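Local coordinates for tudor and KH domain-containing protein homolog (Drosophila melanogaster, PDB 5YGC), which acts in the piRNA pathway that represses transposons, probably recruiting Piwi proteins to the nuage, and binds the N-terminus of Piwi through its Tudor domain, at residues Met5-Ser10 with Val20-Pro25; Ala164-Tyr169 with Pro190-Phe195. All coordinates share one frame; numbering follows the deposited sequence.

Contact 1 of 2, residues Met5-Ser10 with Val20-Pro25; sequences MEVYVS and VQLIGP
I23 leans across to the ring of Y8. Its CB lies 3.5 Å from E6 O and 4.0 Å from E6 CB. The CG2 branch turns toward the E6 carboxylate, while CG1, anti to the carbonyl carbon (chi1 -67°), runs across one face of the tyrosine and comes within 3.5 Å of Y8 CE2. From there the chain extends to CD1, which sits almost centrally over that face, 3.6 Å from the Y8 centroid and 13° off the normal, a CH-pi contact. With an alanine in place of Y8 this ring face would be gone, and the end of I23 would probably lose its partner and be freer to turn. Q21 reaches the same tyrosine differently: OE1 approaches CD2 obliquely, with the amide and ring planes 68° apart, while Q21 NE2 is hydrogen-bonded to D97 O. On the way to that amide, Q21 CG and CD lie against S10, whose OG is 3.5 Å from Q21 CG and is itself bonded to Y98 O. Between the strands Y8 and Q21 form a hydrogen-bonded antiparallel pair, Y8 N to Q21 O at 2.9 Å and Q21 N to Y8 O at 2.7 Å. Past the end of strand 17-22, I23 N still donates to E6 O, and a water bridges E6 O and I23 O. V7, V9, V20 and L22 occupy the other face of this hairpin, V7 and V9 packing on strand 162-170 and V20 on strand 124-128. On the face that carries Y8, W159 meets its ring edge-to-face. The mixed sheet is consistent with the SN-like part of an extended Tudor domain; G24 then takes the N-cap position of helix 25-41.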
loop_
_atom_site.group_PDB
_atom_site.type_symbol
_atom_site.label_atom_id
_atom_site.label_comp_id
_atom_site.label_asym_id
_atom_site.label_seq_id
_atom_site.Cartn_x
_atom_site.Cartn_y
_atom_site.Cartn_z
ATOM N N MET A 5 -14.438 10.935 -4.450
ATOM C CA MET A 5 -14.094 9.591 -4.905
ATOM C C MET A 5 -14.069 8.619 -3.724
ATOM O O MET A 5 -13.380 8.854 -2.735
ATOM C CB MET A 5 -12.727 9.587 -5.604
ATOM C CG MET A 5 -12.604 10.500 -6.809
ATOM S SD MET A 5 -10.891 10.493 -7.411
ATOM C CE MET A 5 -10.061 11.448 -6.140
ATOM N N GLU A 6 -14.815 7.531 -3.821
ATOM C CA GLU A 6 -14.812 6.547 -2.749
ATOM C C GLU A 6 -13.531 5.710 -2.781
ATOM O O GLU A 6 -13.208 5.106 -3.804
ATOM C CB GLU A 6 -16.048 5.647 -2.849
ATOM C CG GLU A 6 -17.360 6.406 -2.667
ATOM C CD GLU A 6 -18.561 5.478 -2.575
ATOM O OE1 GLU A 6 -18.483 4.347 -3.102
ATOM O OE2 GLU A 6 -19.578 5.879 -1.971
ATOM N N VAL A 7 -12.802 5.690 -1.663
ATOM C CA VAL A 7 -11.547 4.958 -1.579
ATOM C C VAL A 7 -11.410 4.176 -0.281
ATOM O O VAL A 7 -12.070 4.490 0.718
ATOM C CB VAL A 7 -10.307 5.894 -1.665
ATOM C CG1 VAL A 7 -10.319 6.708 -2.945
ATOM C CG2 VAL A 7 -10.237 6.803 -0.442
ATOM N N TYR A 8 -10.533 3.170 -0.307
ATOM C CA TYR A 8 -9.934 2.645 0.919
ATOM C C TYR A 8 -8.479 3.105 1.066
ATOM O O TYR A 8 -7.729 3.080 0.093
ATOM C CB TYR A 8 -9.929 1.118 0.934
ATOM C CG TYR A 8 -11.264 0.446 0.788
ATOM C CD1 TYR A 8 -12.281 0.663 1.710
ATOM C CD2 TYR A 8 -11.494 -0.436 -0.256
ATOM C CE1 TYR A 8 -13.501 0.030 1.581
ATOM C CE2 TYR A 8 -12.714 -1.074 -0.397
ATOM C CZ TYR A 8 -13.706 -0.843 0.525
ATOM O OH TYR A 8 -14.921 -1.472 0.386
ATOM N N VAL A 9 -8.071 3.466 2.281
ATOM C CA VAL A 9 -6.651 3.573 2.584
ATOM C C VAL A 9 -6.141 2.159 2.904
ATOM O O VAL A 9 -6.517 1.552 3.914
ATOM C CB VAL A 9 -6.381 4.550 3.748
ATOM C CG1 VAL A 9 -4.875 4.525 4.168
ATOM C CG2 VAL A 9 -6.827 5.962 3.351
ATOM N N SER A 10 -5.297 1.632 2.023
ATOM C CA SER A 10 -4.920 0.237 2.094
ATOM C C SER A 10 -3.586 0.033 2.824
ATOM O O SER A 10 -3.329 -1.041 3.369
ATOM C CB SER A 10 -4.874 -0.353 0.686
ATOM O OG SER A 10 -4.114 0.456 -0.204
ATOM N N VAL A 20 -4.039 4.459 -1.483
ATOM C CA VAL A 20 -5.479 4.238 -1.535
ATOM C C VAL A 20 -5.830 3.275 -2.650
ATOM O O VAL A 20 -5.061 3.104 -3.597
ATOM C CB VAL A 20 -6.265 5.544 -1.740
ATOM C CG1 VAL A 20 -5.894 6.556 -0.658
ATOM C CG2 VAL A 20 -5.996 6.120 -3.119
ATOM N N GLN A 21 -6.981 2.625 -2.500
ATOM C CA GLN A 21 -7.572 1.833 -3.555
ATOM C C GLN A 21 -8.901 2.462 -3.933
ATOM O O GLN A 21 -9.642 2.918 -3.059
ATOM C CB GLN A 21 -7.779 0.392 -3.104
ATOM C CG GLN A 21 -6.514 -0.311 -2.631
ATOM C CD GLN A 21 -6.850 -1.605 -1.925
ATOM O OE1 GLN A 21 -7.901 -1.718 -1.284
ATOM N NE2 GLN A 21 -5.969 -2.589 -2.032
ATOM N N LEU A 22 -9.191 2.509 -5.228
ATOM C CA LEU A 22 -10.475 3.023 -5.694
ATOM C C LEU A 22 -11.561 1.982 -5.515
ATOM O O LEU A 22 -11.410 0.832 -5.933
ATOM C CB LEU A 22 -10.411 3.434 -7.164
ATOM C CG LEU A 22 -9.962 4.864 -7.439
ATOM C CD1 LEU A 22 -10.832 5.823 -6.654
ATOM C CD2 LEU A 22 -8.510 5.058 -7.068
ATOM N N ILE A 23 -12.660 2.392 -4.897
ATOM C CA ILE A 23 -13.808 1.512 -4.713
ATOM C C ILE A 23 -14.659 1.511 -5.982
ATOM O O ILE A 23 -14.918 2.560 -6.572
ATOM C CB ILE A 23 -14.638 1.950 -3.489
ATOM C CG1 ILE A 23 -13.810 1.725 -2.214
ATOM C CG2 ILE A 23 -15.974 1.192 -3.416
ATOM C CD1 ILE A 23 -14.397 2.336 -0.966
ATOM N N GLY A 24 -15.068 0.328 -6.423
ATOM C CA GLY A 24 -15.916 0.225 -7.596
ATOM C C GLY A 24 -15.696 -1.088 -8.306
ATOM O O GLY A 24 -15.428 -2.100 -7.656
ATOM N N PRO A 25 -15.816 -1.086 -9.640
ATOM C CA PRO A 25 -15.490 -2.282 -10.423
ATOM C C PRO A 25 -14.054 -2.762 -10.154
ATOM O O PRO A 25 -13.803 -3.968 -10.139
ATOM C CB PRO A 25 -15.651 -1.813 -11.876
ATOM C CG PRO A 25 -16.535 -0.631 -11.811
ATOM C CD PRO A 25 -16.284 0.025 -10.485
HETATM O O HOH W 1 -14.108 5.029 -6.422
#

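Contact 2 of 2, residues Ala164-Tyr169 with Pro190-Phe195; sequences ARVVTY and PGVELF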
loop_
_atom_site.group_PDB
_atom_site.type_symbol
_atom_site.label_atom_id
_atom_site.label_comp_id
_atom_site.label_asym_id
_atom_site.label_seq_id
_atom_site.Cartn_x
_atom_site.Cartn_y
_atom_site.Cartn_z
ATOM N N ALA A 164 -12.546 10.803 -1.049
ATOM C CA ALA A 164 -11.319 11.510 -1.409
ATOM C C ALA A 164 -11.530 12.545 -2.515
ATOM O O ALA A 164 -12.276 12.310 -3.462
ATOM C CB ALA A 164 -10.265 10.518 -1.836
ATOM N N ARG A 165 -10.853 13.684 -2.390
ATOM C CA ARG A 165 -10.774 14.663 -3.465
ATOM C C ARG A 165 -9.296 14.985 -3.716
ATOM O O ARG A 165 -8.533 15.163 -2.768
ATOM C CB ARG A 165 -11.552 15.931 -3.111
ATOM C CG ARG A 165 -13.051 15.717 -2.954
ATOM C CD ARG A 165 -13.755 17.007 -2.561
ATOM N NE ARG A 165 -15.193 16.976 -2.836
ATOM C CZ ARG A 165 -16.092 16.404 -2.043
ATOM N NH1 ARG A 165 -15.701 15.824 -0.923
ATOM N NH2 ARG A 165 -17.382 16.420 -2.367
ATOM N N VAL A 166 -8.877 15.042 -4.975
ATOM C CA VAL A 166 -7.496 15.439 -5.244
ATOM C C VAL A 166 -7.411 16.970 -5.317
ATOM O O VAL A 166 -8.213 17.613 -5.995
ATOM C CB VAL A 166 -6.945 14.786 -6.531
ATOM C CG1 VAL A 166 -7.704 15.275 -7.774
ATOM C CG2 VAL A 166 -5.449 15.076 -6.657
ATOM N N VAL A 167 -6.489 17.574 -4.565
ATOM C CA VAL A 167 -6.453 19.036 -4.519
ATOM C C VAL A 167 -5.099 19.686 -4.827
ATOM O O VAL A 167 -5.044 20.892 -5.037
ATOM C CB VAL A 167 -6.923 19.563 -3.161
ATOM C CG1 VAL A 167 -8.335 19.058 -2.843
ATOM C CG2 VAL A 167 -5.953 19.177 -2.092
ATOM N N THR A 168 -4.025 18.906 -4.853
ATOM C CA THR A 168 -2.734 19.423 -5.298
ATOM C C THR A 168 -1.783 18.266 -5.581
ATOM O O THR A 168 -2.182 17.090 -5.547
ATOM C CB THR A 168 -2.091 20.423 -4.269
ATOM O OG1 THR A 168 -0.913 21.007 -4.842
ATOM C CG2 THR A 168 -1.739 19.750 -2.980
ATOM N N TYR A 169 -0.541 18.618 -5.902
ATOM C CA TYR A 169 0.449 17.688 -6.425
ATOM C C TYR A 169 1.827 18.109 -5.956
ATOM O O TYR A 169 2.038 19.271 -5.592
ATOM C CB TYR A 169 0.403 17.642 -7.961
ATOM C CG TYR A 169 -0.985 17.344 -8.473
ATOM C CD1 TYR A 169 -1.895 18.370 -8.685
ATOM C CD2 TYR A 169 -1.399 16.032 -8.699
ATOM C CE1 TYR A 169 -3.183 18.103 -9.112
ATOM C CE2 TYR A 169 -2.679 15.747 -9.144
ATOM C CZ TYR A 169 -3.569 16.790 -9.345
ATOM O OH TYR A 169 -4.846 16.541 -9.781
ATOM N N PRO A 190 -0.191 12.674 -6.132
ATOM C CA PRO A 190 -1.419 13.410 -5.806
ATOM C C PRO A 190 -1.532 13.719 -4.321
ATOM O O PRO A 190 -1.275 12.854 -3.479
ATOM C CB PRO A 190 -2.527 12.453 -6.255
ATOM C CG PRO A 190 -1.929 11.105 -6.079
ATOM C CD PRO A 190 -0.444 11.247 -6.358
ATOM N N GLY A 191 -1.898 14.959 -4.008
ATOM C CA GLY A 191 -2.184 15.357 -2.643
ATOM C C GLY A 191 -3.681 15.416 -2.493
ATOM O O GLY A 191 -4.358 16.105 -3.265
ATOM N N VAL A 192 -4.207 14.688 -1.511
ATOM C CA VAL A 192 -5.637 14.508 -1.408
ATOM C C VAL A 192 -6.210 14.973 -0.093
ATOM O O VAL A 192 -5.532 15.037 0.931
ATOM C CB VAL A 192 -6.044 13.024 -1.583
ATOM C CG1 VAL A 192 -5.664 12.520 -2.966
ATOM C CG2 VAL A 192 -5.411 12.171 -0.493
ATOM N N GLU A 193 -7.494 15.278 -0.145
ATOM C CA GLU A 193 -8.268 15.540 1.039
ATOM C C GLU A 193 -9.131 14.301 1.307
ATOM O O GLU A 193 -9.645 13.678 0.368
ATOM C CB GLU A 193 -9.080 16.811 0.832
ATOM C CG GLU A 193 -10.317 16.969 1.663
ATOM C CD GLU A 193 -11.113 18.160 1.181
ATOM O OE1 GLU A 193 -10.475 19.143 0.743
ATOM O OE2 GLU A 193 -12.361 18.104 1.207
ATOM N N LEU A 194 -9.227 13.915 2.577
ATOM C CA LEU A 194 -9.968 12.726 2.985
ATOM C C LEU A 194 -11.066 13.064 3.980
ATOM O O LEU A 194 -10.842 13.794 4.946
ATOM C CB LEU A 194 -9.044 11.695 3.619
ATOM C CG LEU A 194 -7.950 11.056 2.790
ATOM C CD1 LEU A 194 -7.207 10.044 3.652
ATOM C CD2 LEU A 194 -8.559 10.400 1.558
ATOM N N PHE A 195 -12.240 12.486 3.760
ATOM C CA PHE A 195 -13.379 12.717 4.629
ATOM C C PHE A 195 -14.028 11.383 4.992
ATOM O O PHE A 195 -14.196 10.515 4.127
ATOM C CB PHE A 195 -14.367 13.646 3.922
ATOM C CG PHE A 195 -15.617 13.900 4.685
ATOM C CD1 PHE A 195 -15.650 14.863 5.683
ATOM C CD2 PHE A 195 -16.785 13.210 4.374
ATOM C CE1 PHE A 195 -16.833 15.117 6.381
ATOM C CE2 PHE A 195 -17.959 13.454 5.062
ATOM C CZ PHE A 195 -17.989 14.409 6.067
HETATM O O HOH W 2 -13.012 14.595 0.195
#
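The Y169 ring meets P190 obliquely, CD2 lying 3.9 Å from P190 CA. P190 CB also meets V166 CG2 at 3.9 Å, a branch set there by lying anti to the V166 backbone N. On the other side of the sheet the R165 and E193 side chains lie side by side, pointing the same way, their guanidinium and carboxylate planes 38° apart. The opposite charges form no salt bridge and would probably attract only weakly: R165 NH1 and E193 OE2 are 4.6 Å apart, the oxygen well out of the guanidinium plane. R165 NE is bonded to S2 O instead, while NH1 donates to a water. The backbones of R165 and E193 form a hydrogen-bonded antiparallel pair, E193 N donating to R165 O at 2.8 Å. Next comes a classic beta bulge: V167 and T168 both face G191, whose O is gripped by V167 N at 2.9 Å and T168 N at 3.2 Å. G191 N returns a bond to T168 O from above the carbonyl plane. Strand 189-195 lies in the sheet between strands 162-170 and 124-128, with V192 and L194 packing on F18 of strand 17-22 and A164 on V7 of strand 5-12.

Both contacts belong to one sheet, in which strands 5-12 and 162-170 are neighbours; their centres lie about 13 Å apart. M5 O and A164 N, 2.7 Å apart, probably form a hydrogen bond that continues the pairing from one to the other, and V9 packs on L194 between them. Each mixes buried and exposed residues, but contact 1 lies nearer the middle of the chain, about 12 Å from its centre against about 17 Å. Contact 1 is a local hairpin in regular register, with an aromatic-aliphatic face. Contact 2 joins strands further apart in sequence, shifts register at its bulge and carries the opposite charges of R165 and E193, both partly exposed; A164, V192 and L194 are buried, V167 and Y169 exposed.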